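Local coordinates for 2',5'-phosphodiesterase 12 (Homo sapiens, PDB 4Z0V), which belongs to the endonuclease/exonuclease/phosphatase family, whose members share a two-sheet alpha/beta sandwich, at residues Y337-I341 with D392-I396. Numbering follows the deposited sequence.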
loop_
_atom_site.group_PDB
_atom_site.type_symbol
_atom_site.label_atom_id
_atom_site.label_comp_id
_atom_site.label_asym_id
_atom_site.label_seq_id
_atom_site.Cartn_x
_atom_site.Cartn_y
_atom_site.Cartn_z
ATOM N N TYR A 337 11.128 -15.469 9.025
ATOM C CA TYR A 337 11.921 -15.143 7.843
ATOM C C TYR A 337 12.687 -16.384 7.324
ATOM O O TYR A 337 12.753 -16.602 6.113
ATOM C CB TYR A 337 12.882 -13.998 8.135
ATOM C CG TYR A 337 13.586 -13.511 6.890
ATOM C CD1 TYR A 337 12.961 -12.623 6.011
ATOM C CD2 TYR A 337 14.877 -13.932 6.587
ATOM C CE1 TYR A 337 13.612 -12.171 4.860
ATOM C CE2 TYR A 337 15.543 -13.467 5.455
ATOM C CZ TYR A 337 14.903 -12.597 4.589
ATOM O OH TYR A 337 15.557 -12.161 3.466
ATOM N N HIS A 338 13.323 -17.143 8.228
ATOM C CA HIS A 338 14.061 -18.365 7.849
ATOM C C HIS A 338 13.120 -19.359 7.096
ATOM O O HIS A 338 13.479 -19.923 6.048
ATOM C CB HIS A 338 14.623 -19.010 9.129
ATOM C CG HIS A 338 15.310 -20.318 8.892
ATOM N ND1 HIS A 338 16.679 -20.389 8.702
ATOM C CD2 HIS A 338 14.784 -21.561 8.786
ATOM C CE1 HIS A 338 16.944 -21.675 8.508
ATOM N NE2 HIS A 338 15.831 -22.416 8.536
ATOM N N PHE A 339 11.930 -19.551 7.626
ATOM C CA PHE A 339 10.917 -20.437 7.058
ATOM C C PHE A 339 10.584 -20.007 5.611
ATOM O O PHE A 339 10.617 -20.829 4.706
ATOM C CB PHE A 339 9.663 -20.449 7.950
ATOM C CG PHE A 339 8.472 -21.207 7.382
ATOM C CD1 PHE A 339 8.583 -22.548 7.023
ATOM C CD2 PHE A 339 7.247 -20.572 7.198
ATOM C CE1 PHE A 339 7.480 -23.246 6.513
ATOM C CE2 PHE A 339 6.148 -21.267 6.684
ATOM C CZ PHE A 339 6.273 -22.599 6.335
ATOM N N VAL A 340 10.388 -18.691 5.377
ATOM C CA VAL A 340 10.037 -18.195 4.041
ATOM C C VAL A 340 11.157 -18.498 3.045
ATOM O O VAL A 340 10.897 -19.072 1.986
ATOM C CB VAL A 340 9.693 -16.674 4.050
ATOM C CG1 VAL A 340 9.470 -16.148 2.625
ATOM C CG2 VAL A 340 8.473 -16.387 4.922
ATOM N N ILE A 341 12.387 -18.112 3.390
ATOM C CA ILE A 341 13.562 -18.184 2.514
ATOM C C ILE A 341 14.101 -19.620 2.318
ATOM O O ILE A 341 14.599 -19.930 1.235
ATOM C CB ILE A 341 14.658 -17.237 3.123
ATOM C CG1 ILE A 341 14.168 -15.755 3.105
ATOM C CG2 ILE A 341 16.017 -17.353 2.416
ATOM C CD1 ILE A 341 13.683 -15.222 1.798
ATOM N N ASP A 392 9.242 -5.192 6.681
ATOM C CA ASP A 392 8.493 -5.252 5.405
ATOM C C ASP A 392 9.262 -5.949 4.329
ATOM O O ASP A 392 10.484 -5.778 4.228
ATOM C CB ASP A 392 8.171 -3.823 4.922
ATOM C CG ASP A 392 7.414 -3.024 5.964
ATOM O OD1 ASP A 392 6.176 -3.175 6.038
ATOM O OD2 ASP A 392 8.071 -2.327 6.781
ATOM N N TYR A 393 8.554 -6.728 3.492
ATOM C CA TYR A 393 9.221 -7.439 2.400
ATOM C C TYR A 393 8.366 -7.521 1.159
ATOM O O TYR A 393 7.137 -7.502 1.250
ATOM C CB TYR A 393 9.585 -8.871 2.819
ATOM C CG TYR A 393 10.414 -8.964 4.085
ATOM C CD1 TYR A 393 11.802 -8.870 4.041
ATOM C CD2 TYR A 393 9.808 -9.138 5.325
ATOM C CE1 TYR A 393 12.568 -8.902 5.211
ATOM C CE2 TYR A 393 10.557 -9.156 6.502
ATOM C CZ TYR A 393 11.939 -9.060 6.436
ATOM O OH TYR A 393 12.673 -9.063 7.599
ATOM N N ILE A 394 9.019 -7.636 -0.004
ATOM C CA ILE A 394 8.354 -7.974 -1.262
ATOM C C ILE A 394 8.929 -9.346 -1.596
ATOM O O ILE A 394 10.074 -9.404 -2.025
ATOM C CB ILE A 394 8.545 -6.950 -2.395
ATOM C CG1 ILE A 394 7.884 -5.586 -2.027
ATOM C CG2 ILE A 394 7.965 -7.504 -3.728
ATOM C CD1 ILE A 394 8.375 -4.394 -2.934
ATOM N N PHE A 395 8.208 -10.416 -1.315
ATOM C CA PHE A 395 8.721 -11.763 -1.597
ATOM C C PHE A 395 8.328 -12.153 -3.002
ATOM O O PHE A 395 7.143 -12.050 -3.371
ATOM C CB PHE A 395 8.208 -12.784 -0.591
ATOM C CG PHE A 395 8.772 -12.630 0.804
ATOM C CD1 PHE A 395 10.134 -12.817 1.051
ATOM C CD2 PHE A 395 7.936 -12.364 1.882
ATOM C CE1 PHE A 395 10.653 -12.668 2.342
ATOM C CE2 PHE A 395 8.455 -12.259 3.182
ATOM C CZ PHE A 395 9.805 -12.429 3.403
ATOM N N ILE A 396 9.322 -12.598 -3.804
ATOM C CA ILE A 396 9.026 -12.931 -5.205
ATOM C C ILE A 396 9.308 -14.379 -5.511
ATOM O O ILE A 396 10.249 -14.954 -4.993
ATOM C CB ILE A 396 9.764 -12.021 -6.204
ATOM C CG1 ILE A 396 11.307 -12.194 -6.114
ATOM C CG2 ILE A 396 9.343 -10.540 -6.025
ATOM C CD1 ILE A 396 12.086 -11.637 -7.267
#
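In the endonuclease/exonuclease/phosphatase fold two beta-sheets pack face to face, with helices covering the outside; here a turn of helix 335-342 lies over the outer face of one sheet, against strand 387-397. The two short segments run at 25° to each other with axes 11.4 Å apart, a gap filled by side chains from both sides. Start at Asp392. Its side chain points away from the helix, and OD2 is hydrogen-bonded to Thr381 OG1 and His430 ND1. Tyr393 comes next and faces the helix. Its ring meets that of Tyr337 at an oblique 38°, centroids 5.1 Å apart, with CE1 of Tyr337 only 3.4 Å from CE1 of Tyr393. The hydroxyl of Tyr393 is not left bare in this apolar layer: it bonds to Ser330 O. Ile394 alternates to the other face, where it touches Leu433 and Cys435 of strand 433-439, which belongs to the second sheet. The alternation thus makes the strand a two-sided wall, aromatic under the helix, with Asp392 and the two isoleucines on the side of the other sheet. Phe395 swings back to the helix side and has the most surface covered by the helix of the five strand residues, 71 Å². Tyr337 and Val340, one helical turn apart, both reach it: CE1 of Tyr337 sits at the edge of the Phe395 ring, while Val340 CG1 makes a CH-pi contact over its face, 3.7 Å from the centroid and 11° off the normal. Ile341 CD1 approaches obliquely, 4.0 Å from Phe395 CE1. Ile396 again turns from the helix, its side chain onto Leu437 and its backbone hydrogen-bonded to that of Lys372.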